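Probable chitinase A (Chromobacterium violaceum, PDB 4TX8) probably hydrolyses internal linkages of chitin as a family 18 glycoside hydrolase that also carries a carbohydrate-binding module. Local coordinates at residues D314-G319 with V345-P350; S351-S354 with G359-T362. One frame throughout, in Å; residues are numbered along the deposited sequence.

Contact 1 (314-319 with 345-350) packs a helix on a barrel strand, and contact 2 (351-354 with 359-362) closes the loop that the same strand runs into. Their centres lie about 13 Å apart, and they meet directly: Pro-350 CD is 3.2 Å from Gly-359 O, and Val-349 CB is 3.7 Å from Val-361 CG2. Contact 1 is buried, whereas contact 2 is at the surface and includes the magnesium ligand Arg-353. Neither supplies a ligand to the calcium ion at Asp-218, Glu-220 and Ala-255. Asp-218 and Glu-220 end a DxxDxDxE signature, which marks the probable GH18 active site; the side chain of Val-349 is about 13 Å from the calcium and about 13 Å from the magnesium.

Contact 1 (D314-G319 with V345-P350); sequences DMLVGG and VAFGVP
Leu-316 and Phe-347 mark the closest backbone approach between helix segment 314-319 and strand segment 345-350, their CA atoms 6.4 Å apart. No hydrogen bond joins the two segments, and the 172 Å² buried between them comes mostly from three apolar side chains. The CA-CB bonds of Leu-316 and Phe-347 point toward the opposing segment. Leu-316 CB lies above the centre of the phenyl ring, 4.2 Å from its plane, and the side chain reaches on from there across the same face. Its CD1 makes an off-centre CH-pi contact, 4.1 Å from the ring centroid and 29° from the normal, displaced toward the side where CD1 touches Phe-347 CE1 at 3.7 Å.

This is helix-on-strand packing in a (beta/alpha)8 (TIM) barrel of the GH18 family. Strands 288-292 and 345-350 are parallel neighbours, and helix 313-325 belongs to the beta-alpha-beta crossover between them. Ala-346 and Gly-348 bond to strand 288-292 through their backbones, while Phe-347 bonds to the 393-397 side, so the strand is held along both margins.

Of the leucine methyls, CD2 is the nearer to Val-349, with Leu-316 CD2 and Val-349 CG1 3.8 Å apart. That valine branch lies anti to the carbonyl carbon (chi1 -66°), which carries it to the leucine although the CA-CB bond does not aim at the helix. The leucine side chain crosses those of Phe-347 and Val-349 at about right angles. Helix 363-375 extends the apolar layer, with Ala-369 against Leu-316 and Leu-370 against Phe-347.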
loop_
_atom_site.group_PDB
_atom_site.type_symbol
_atom_site.label_atom_id
_atom_site.label_comp_id
_atom_site.label_asym_id
_atom_site.label_seq_id
_atom_site.Cartn_x
_atom_site.Cartn_y
_atom_site.Cartn_z
ATOM N N ASP A 314 -18.656 -0.816 4.374
ATOM C CA ASP A 314 -19.026 -2.192 4.682
ATOM C C ASP A 314 -18.031 -3.196 4.093
ATOM O O ASP A 314 -17.629 -4.151 4.771
ATOM C CB ASP A 314 -20.433 -2.501 4.165
ATOM C CG ASP A 314 -21.532 -2.094 5.142
ATOM O OD1 ASP A 314 -21.244 -1.875 6.341
ATOM O OD2 ASP A 314 -22.699 -2.013 4.697
ATOM N N MET A 315 -17.631 -2.979 2.841
ATOM C CA MET A 315 -16.677 -3.878 2.194
ATOM C C MET A 315 -15.333 -3.843 2.905
ATOM O O MET A 315 -14.690 -4.871 3.098
ATOM C CB MET A 315 -16.510 -3.516 0.715
ATOM C CG MET A 315 -15.471 -4.347 -0.039
ATOM S SD MET A 315 -15.489 -4.149 -1.818
ATOM C CE MET A 315 -14.081 -5.115 -2.300
ATOM N N LEU A 316 -14.918 -2.649 3.304
ATOM C CA LEU A 316 -13.669 -2.501 4.035
ATOM C C LEU A 316 -13.763 -3.195 5.391
ATOM O O LEU A 316 -12.849 -3.907 5.803
ATOM C CB LEU A 316 -13.317 -1.025 4.220
ATOM C CG LEU A 316 -13.184 -0.200 2.941
ATOM C CD1 LEU A 316 -12.802 1.230 3.282
ATOM C CD2 LEU A 316 -12.167 -0.823 1.992
ATOM N N VAL A 317 -14.881 -2.990 6.078
ATOM C CA VAL A 317 -15.096 -3.615 7.376
ATOM C C VAL A 317 -15.221 -5.127 7.213
ATOM O O VAL A 317 -14.619 -5.896 7.967
ATOM C CB VAL A 317 -16.354 -3.057 8.074
ATOM C CG1 VAL A 317 -16.626 -3.804 9.375
ATOM C CG2 VAL A 317 -16.190 -1.567 8.340
ATOM N N GLY A 318 -15.993 -5.545 6.212
ATOM C CA GLY A 318 -16.221 -6.955 5.947
ATOM C C GLY A 318 -14.960 -7.710 5.569
ATOM O O GLY A 318 -14.701 -8.795 6.090
ATOM N N GLY A 319 -14.176 -7.138 4.659
ATOM C CA GLY A 319 -12.917 -7.739 4.253
ATOM C C GLY A 319 -11.988 -7.903 5.443
ATOM O O GLY A 319 -11.319 -8.928 5.592
ATOM N N VAL A 345 -3.765 -6.553 10.541
ATOM C CA VAL A 345 -4.713 -6.328 9.459
ATOM C C VAL A 345 -4.988 -4.845 9.220
ATOM O O VAL A 345 -5.240 -4.081 10.154
ATOM C CB VAL A 345 -6.049 -7.056 9.733
ATOM C CG1 VAL A 345 -7.016 -6.865 8.573
ATOM C CG2 VAL A 345 -5.805 -8.543 9.981
ATOM N N ALA A 346 -4.924 -4.454 7.953
ATOM C CA ALA A 346 -5.284 -3.114 7.520
ATOM C C ALA A 346 -6.044 -3.244 6.205
ATOM O O ALA A 346 -6.097 -4.334 5.633
ATOM C CB ALA A 346 -4.044 -2.246 7.359
ATOM N N PHE A 347 -6.645 -2.163 5.719
ATOM C CA PHE A 347 -7.284 -2.237 4.408
ATOM C C PHE A 347 -6.674 -1.256 3.407
ATOM O O PHE A 347 -6.316 -0.130 3.754
ATOM C CB PHE A 347 -8.805 -2.035 4.517
ATOM C CG PHE A 347 -9.232 -0.769 5.220
ATOM C CD1 PHE A 347 -9.238 0.449 4.555
ATOM C CD2 PHE A 347 -9.701 -0.815 6.525
ATOM C CE1 PHE A 347 -9.662 1.606 5.191
ATOM C CE2 PHE A 347 -10.129 0.337 7.168
ATOM C CZ PHE A 347 -10.108 1.549 6.501
ATOM N N GLY A 348 -6.544 -1.713 2.163
ATOM C CA GLY A 348 -5.955 -0.921 1.098
ATOM C C GLY A 348 -6.977 -0.323 0.149
ATOM O O GLY A 348 -7.869 -1.015 -0.346
ATOM N N VAL A 349 -6.833 0.973 -0.111
ATOM C CA VAL A 349 -7.769 1.722 -0.944
ATOM C C VAL A 349 -6.998 2.628 -1.911
ATOM O O VAL A 349 -5.812 2.869 -1.713
ATOM C CB VAL A 349 -8.719 2.577 -0.078
ATOM C CG1 VAL A 349 -9.637 1.688 0.763
ATOM C CG2 VAL A 349 -7.909 3.506 0.817
ATOM N N PRO A 350 -7.659 3.117 -2.972
ATOM C CA PRO A 350 -7.014 4.121 -3.832
ATOM C C PRO A 350 -6.948 5.472 -3.129
ATOM O O PRO A 350 -7.859 5.783 -2.366
ATOM C CB PRO A 350 -7.934 4.185 -5.059
ATOM C CG PRO A 350 -8.739 2.918 -5.008
ATOM C CD PRO A 350 -8.920 2.627 -3.555
#

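Contact 2 (S351-S354 with G359-T362); sequences SGRS and GFVT. With MG (magnesium ion), chain C.
Arg-353 CD lies over one face of the Phe-360 ring, and the guanidinium, its plane 23° from that of the ring, reaches past the rim on the CD2 side. Phe-360 CD2 sits 3.5 Å above the guanidinium plane, toward the rim of that group, and Arg-353 NH1 is the nitrogen closest to it, at 3.6 Å. The CD group makes a CH-pi contact, 4.1 Å from the ring centroid and only 13° off the normal. Gly-352 O reaches the ring obliquely, 3.5 Å from Phe-360 CD1.

The bend of the arginine chain at chi2 (-86°) lays CD over the face, from where the guanidinium continues outward past Phe-360 CD2. Arg-353 O is 3.3 Å from Phe-360 CE1 and also ligates the magnesium ion at 2.5 Å. Ala-356 O and three waters are further ligands, and water 1 makes a weak hydrogen bond to Ser-354 O. The loop joins strand 345-350 to helix 363-375 of the barrel; Thr-362 provides the N-cap of that helix, and Pro-350 touches Phe-360.

With no hydrogen bond between the segments, the contact rests on dispersion and CH-pi packing. Conjugation keeps the guanidinium N-H bonds in their own plane, where they run roughly along the ring and do not point at it. The metal ties the carbonyls of Arg-353 and Ala-356 together, although metal-oxygen distances longer than is usual for magnesium leave binding strength and ion identity to be treated with caution.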
loop_
_atom_site.group_PDB
_atom_site.type_symbol
_atom_site.label_atom_id
_atom_site.label_comp_id
_atom_site.label_asym_id
_atom_site.label_seq_id
_atom_site.Cartn_x
_atom_site.Cartn_y
_atom_site.Cartn_z
ATOM N N SER A 351 -5.905 6.261 -3.364
ATOM C CA SER A 351 -5.797 7.550 -2.685
ATOM C C SER A 351 -6.702 8.584 -3.340
ATOM O O SER A 351 -7.049 9.593 -2.723
ATOM C CB SER A 351 -4.344 8.041 -2.668
ATOM O OG SER A 351 -3.840 8.233 -3.978
ATOM N N GLY A 352 -7.088 8.318 -4.584
ATOM C CA GLY A 352 -7.936 9.222 -5.341
ATOM C C GLY A 352 -8.314 8.617 -6.680
ATOM O O GLY A 352 -7.973 7.469 -6.966
ATOM N N ARG A 353 -9.003 9.397 -7.506
ATOM C CA ARG A 353 -9.559 8.905 -8.766
ATOM C C ARG A 353 -8.513 8.431 -9.776
ATOM O O ARG A 353 -8.800 7.575 -10.611
ATOM C CB ARG A 353 -10.428 9.993 -9.404
ATOM C CG ARG A 353 -11.720 10.262 -8.651
ATOM C CD ARG A 353 -12.820 9.316 -9.100
ATOM N NE ARG A 353 -13.920 9.246 -8.142
ATOM C CZ ARG A 353 -15.071 8.624 -8.375
ATOM N NH1 ARG A 353 -15.276 8.028 -9.542
ATOM N NH2 ARG A 353 -16.017 8.603 -7.447
ATOM N N SER A 354 -7.303 8.976 -9.706
ATOM C CA SER A 354 -6.261 8.596 -10.658
ATOM C C SER A 354 -5.479 7.370 -10.198
ATOM O O SER A 354 -4.607 6.883 -10.916
ATOM C CB SER A 354 -5.298 9.762 -10.892
ATOM O OG SER A 354 -5.978 10.884 -11.419
ATOM N N GLY A 359 -13.252 1.309 -7.025
ATOM C CA GLY A 359 -13.050 1.090 -5.604
ATOM C C GLY A 359 -12.647 2.340 -4.850
ATOM O O GLY A 359 -12.132 2.262 -3.736
ATOM N N PHE A 360 -12.893 3.496 -5.461
ATOM C CA PHE A 360 -12.566 4.781 -4.858
ATOM C C PHE A 360 -13.366 5.020 -3.588
ATOM O O PHE A 360 -14.526 4.630 -3.494
ATOM C CB PHE A 360 -12.822 5.912 -5.855
ATOM C CG PHE A 360 -12.285 5.636 -7.225
ATOM C CD1 PHE A 360 -10.918 5.628 -7.459
ATOM C CD2 PHE A 360 -13.146 5.374 -8.280
ATOM C CE1 PHE A 360 -10.419 5.368 -8.726
ATOM C CE2 PHE A 360 -12.655 5.116 -9.547
ATOM C CZ PHE A 360 -11.291 5.113 -9.770
ATOM N N VAL A 361 -12.738 5.665 -2.613
ATOM C CA VAL A 361 -13.404 5.986 -1.358
ATOM C C VAL A 361 -13.140 7.433 -0.959
ATOM O O VAL A 361 -12.118 8.008 -1.322
ATOM C CB VAL A 361 -12.940 5.056 -0.212
ATOM C CG1 VAL A 361 -13.353 3.617 -0.482
ATOM C CG2 VAL A 361 -11.434 5.157 -0.022
ATOM N N THR A 362 -14.072 8.020 -0.219
ATOM C CA THR A 362 -13.853 9.326 0.388
ATOM C C THR A 362 -13.124 9.150 1.711
ATOM O O THR A 362 -13.102 8.054 2.273
ATOM C CB THR A 362 -15.171 10.067 0.646
ATOM O OG1 THR A 362 -15.964 9.303 1.563
ATOM C CG2 THR A 362 -15.943 10.262 -0.652
HETATM MG MG MG C . -8.869 5.953 -12.498
HETATM O O HOH W 1 -6.433 5.458 -12.846
HETATM O O HOH W 2 -11.346 6.433 -12.835
HETATM O O HOH W 3 -9.418 4.403 -14.420
#